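Exopolygalacturonate lyase (Vibrio vulnificus, PDB 5A29) probably cleaves pectate (polygalacturonate) by beta-elimination, as a manganese-binding member of polysaccharide lyase family 2. Local coordinates at residues Thr53-Ile61 / Ile81-Phe90. Sequence-based numbering, arbitrary orientation.
Sequences TTPLLADGI and ISNFANQQNF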
loop_
_atom_site.group_PDB
_atom_site.type_symbol
_atom_site.label_atom_id
_atom_site.label_comp_id
_atom_site.label_asym_id
_atom_site.label_seq_id
_atom_site.Cartn_x
_atom_site.Cartn_y
_atom_site.Cartn_z
ATOM N N THR A 53 15.491 5.268 -27.123
ATOM C CA THR A 53 14.754 6.269 -26.365
ATOM C C THR A 53 13.290 6.093 -26.703
ATOM O O THR A 53 12.945 5.918 -27.865
ATOM C CB THR A 53 15.274 7.693 -26.624
ATOM O OG1 THR A 53 15.628 7.779 -28.011
ATOM C CG2 THR A 53 16.518 8.017 -25.734
ATOM N N THR A 54 12.458 6.003 -25.666
ATOM C CA THR A 54 10.996 5.774 -25.806
ATOM C C THR A 54 10.410 6.618 -24.650
ATOM O O THR A 54 11.161 7.132 -23.830
ATOM C CB THR A 54 10.551 4.282 -25.558
ATOM O OG1 THR A 54 10.869 3.876 -24.204
ATOM C CG2 THR A 54 11.255 3.272 -26.491
ATOM N N PRO A 55 9.080 6.739 -24.574
ATOM C CA PRO A 55 8.529 7.389 -23.384
ATOM C C PRO A 55 8.695 6.617 -22.056
ATOM O O PRO A 55 8.430 7.205 -21.008
ATOM C CB PRO A 55 7.065 7.541 -23.725
ATOM C CG PRO A 55 7.034 7.586 -25.226
ATOM C CD PRO A 55 8.069 6.592 -25.638
ATOM N N LEU A 56 9.119 5.343 -22.082
ATOM C CA LEU A 56 9.209 4.607 -20.824
ATOM C C LEU A 56 10.180 5.260 -19.832
ATOM O O LEU A 56 11.184 5.878 -20.235
ATOM C CB LEU A 56 9.595 3.144 -21.041
ATOM C CG LEU A 56 8.693 2.198 -21.837
ATOM C CD1 LEU A 56 9.428 0.849 -21.748
ATOM C CD2 LEU A 56 7.294 2.159 -21.236
ATOM N N LEU A 57 9.959 5.034 -18.545
ATOM C CA LEU A 57 10.811 5.580 -17.492
ATOM C C LEU A 57 11.492 4.464 -16.742
ATOM O O LEU A 57 10.904 3.398 -16.535
ATOM C CB LEU A 57 9.957 6.381 -16.491
ATOM C CG LEU A 57 9.548 7.794 -16.887
ATOM C CD1 LEU A 57 8.637 8.329 -15.813
ATOM C CD2 LEU A 57 10.764 8.716 -16.957
ATOM N N ALA A 58 12.696 4.754 -16.256
ATOM C CA ALA A 58 13.382 3.925 -15.319
ATOM C C ALA A 58 12.585 3.912 -13.993
ATOM O O ALA A 58 12.024 4.916 -13.594
ATOM C CB ALA A 58 14.791 4.492 -15.086
ATOM N N ASP A 59 12.600 2.798 -13.280
ATOM C CA ASP A 59 12.102 2.800 -11.884
ATOM C C ASP A 59 12.949 3.598 -10.919
ATOM O O ASP A 59 12.467 4.033 -9.868
ATOM C CB ASP A 59 12.186 1.394 -11.330
ATOM C CG ASP A 59 11.016 0.555 -11.703
ATOM O OD1 ASP A 59 10.397 0.882 -12.731
ATOM O OD2 ASP A 59 10.713 -0.434 -10.936
ATOM N N GLY A 60 14.262 3.679 -11.171
ATOM C CA GLY A 60 15.156 4.229 -10.164
ATOM C C GLY A 60 16.406 4.803 -10.883
ATOM O O GLY A 60 16.684 4.406 -12.016
ATOM N N ILE A 61 17.101 5.727 -10.216
ATOM C CA ILE A 61 18.289 6.399 -10.786
ATOM C C ILE A 61 19.411 6.300 -9.837
ATOM O O ILE A 61 19.251 6.541 -8.629
ATOM C CB ILE A 61 17.994 7.899 -11.019
ATOM C CG1 ILE A 61 16.776 8.069 -11.920
ATOM C CG2 ILE A 61 19.232 8.630 -11.529
ATOM C CD1 ILE A 61 17.022 7.628 -13.328
ATOM N N ILE A 81 15.764 -1.516 -15.406
ATOM C CA ILE A 81 14.353 -1.808 -14.971
ATOM C C ILE A 81 13.403 -0.706 -15.382
ATOM O O ILE A 81 13.624 0.469 -15.040
ATOM C CB ILE A 81 14.285 -1.970 -13.432
ATOM C CG1 ILE A 81 15.188 -3.114 -13.019
ATOM C CG2 ILE A 81 12.803 -2.198 -12.986
ATOM C CD1 ILE A 81 15.640 -3.087 -11.586
ATOM N N SER A 82 12.362 -1.043 -16.140
ATOM C CA SER A 82 11.164 -0.199 -16.222
ATOM C C SER A 82 9.896 -1.007 -15.762
ATOM O O SER A 82 9.359 -1.834 -16.513
ATOM C CB SER A 82 10.984 0.261 -17.651
ATOM O OG SER A 82 9.861 1.112 -17.815
ATOM N N ASN A 83 9.380 -0.703 -14.572
ATOM C CA ASN A 83 8.222 -1.453 -14.013
ATOM C C ASN A 83 7.151 -0.432 -13.708
ATOM O O ASN A 83 7.244 0.273 -12.723
ATOM C CB ASN A 83 8.690 -2.199 -12.755
ATOM C CG ASN A 83 7.643 -3.210 -12.260
ATOM O OD1 ASN A 83 6.459 -3.010 -12.455
ATOM N ND2 ASN A 83 8.081 -4.249 -11.619
ATOM N N PHE A 84 6.141 -0.345 -14.572
ATOM C CA PHE A 84 5.100 0.639 -14.512
ATOM C C PHE A 84 4.310 0.539 -13.205
ATOM O O PHE A 84 3.799 1.583 -12.756
ATOM C CB PHE A 84 4.172 0.496 -15.741
ATOM C CG PHE A 84 3.208 1.634 -15.965
ATOM C CD1 PHE A 84 3.653 2.969 -16.072
ATOM C CD2 PHE A 84 1.851 1.383 -16.116
ATOM C CE1 PHE A 84 2.790 4.010 -16.350
ATOM C CE2 PHE A 84 0.959 2.408 -16.358
ATOM C CZ PHE A 84 1.425 3.753 -16.508
ATOM N N ALA A 85 4.304 -0.641 -12.552
ATOM C CA ALA A 85 3.613 -0.809 -11.245
ATOM C C ALA A 85 4.338 -0.011 -10.094
ATOM O O ALA A 85 3.751 0.252 -9.038
ATOM C CB ALA A 85 3.538 -2.293 -10.878
ATOM N N ASN A 86 5.617 0.329 -10.314
ATOM C CA ASN A 86 6.448 1.064 -9.347
ATOM C C ASN A 86 6.546 2.584 -9.688
ATOM O O ASN A 86 7.509 3.245 -9.267
ATOM C CB ASN A 86 7.900 0.484 -9.354
ATOM C CG ASN A 86 7.945 -0.985 -8.909
ATOM O OD1 ASN A 86 6.951 -1.513 -8.421
ATOM N ND2 ASN A 86 9.083 -1.645 -9.091
ATOM N N GLN A 87 5.671 3.075 -10.564
ATOM C CA GLN A 87 5.764 4.460 -11.068
ATOM C C GLN A 87 4.445 5.153 -10.934
ATOM O O GLN A 87 4.294 6.279 -11.385
ATOM C CB GLN A 87 6.163 4.455 -12.540
ATOM C CG GLN A 87 7.518 3.745 -12.718
ATOM C CD GLN A 87 7.898 3.604 -14.191
ATOM O OE1 GLN A 87 7.237 4.153 -15.079
ATOM N NE2 GLN A 87 8.940 2.843 -14.445
ATOM N N GLN A 88 3.475 4.518 -10.261
ATOM C CA GLN A 88 2.139 5.156 -10.178
ATOM C C GLN A 88 2.185 6.456 -9.371
ATOM O O GLN A 88 1.379 7.378 -9.623
ATOM C CB GLN A 88 1.084 4.156 -9.610
ATOM C CG GLN A 88 1.046 2.828 -10.414
ATOM C CD GLN A 88 0.440 3.073 -11.795
ATOM O OE1 GLN A 88 -0.676 3.564 -11.884
ATOM N NE2 GLN A 88 1.206 2.829 -12.877
ATOM N N ASN A 89 3.041 6.498 -8.346
ATOM C CA ASN A 89 3.122 7.727 -7.565
ATOM C C ASN A 89 3.794 8.865 -8.321
ATOM O O ASN A 89 3.518 10.013 -8.047
ATOM C CB ASN A 89 3.773 7.516 -6.237
ATOM C CG ASN A 89 2.939 6.664 -5.373
ATOM O OD1 ASN A 89 1.741 6.955 -5.167
ATOM N ND2 ASN A 89 3.564 5.630 -4.787
ATOM N N PHE A 90 4.676 8.520 -9.243
ATOM C CA PHE A 90 5.216 9.552 -10.148
ATOM C C PHE A 90 4.177 10.106 -11.114
ATOM O O PHE A 90 4.145 11.321 -11.344
ATOM C CB PHE A 90 6.470 9.028 -10.882
ATOM C CG PHE A 90 7.203 10.110 -11.653
ATOM C CD1 PHE A 90 7.942 11.082 -10.944
ATOM C CD2 PHE A 90 7.062 10.230 -13.040
ATOM C CE1 PHE A 90 8.588 12.118 -11.646
ATOM C CE2 PHE A 90 7.712 11.232 -13.738
ATOM C CZ PHE A 90 8.457 12.195 -13.033
HETATM O O HOH W 1 7.588 3.663 -17.757
HETATM O O HOH W 2 10.285 3.057 -8.588
#
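The buried carboxylate of Asp59 takes three N-H bonds from the turn formed by Asn83 to Gln87. Its OD1 holds two donors on opposite faces of the carboxylate plane. Asn83 N comes from the syn side at 2.6 Å from Asp59 OD1. Gln87 NE2 lies 3.0 Å from Asp59 OD1, nearly in line with the C-O bond, with the two flat groups almost perpendicular (81°). Asn86 ND2 grips the other oxygen, Asp59 OD2, at 2.7 Å. Bonds at both oxygens fix the rotation of the acid and probably favour its charged form. Gln87 runs extended beyond CG (chi2 175°). Gln87 NE2 also donates to Leu57 O at 2.9 Å, a bent bond (132°) from above the carbonyl plane. Ser82 OG reaches Leu57 O from the other face of the carbonyl, at 2.8 Å. A water joins Gln87 OE1 to Leu57 N, so both ends of this amide bind the 53-61 loop. Asp59 N donates to Ile81 O at 3.1 Å. Leu57 CD1 touches Phe90 CE2 at 3.7 Å, and both side chains also meet Val43 of helix 27-46. Asn83 ND2 donates to Gly131 O. The 83-87 turn leads from strand 78-82 into helix 88-101, with Gln87 as N-cap residue. Asp59 ties the 53-61 loop to it, at the Asx turn in which Asn83 OD1 accepts from Ala85 N.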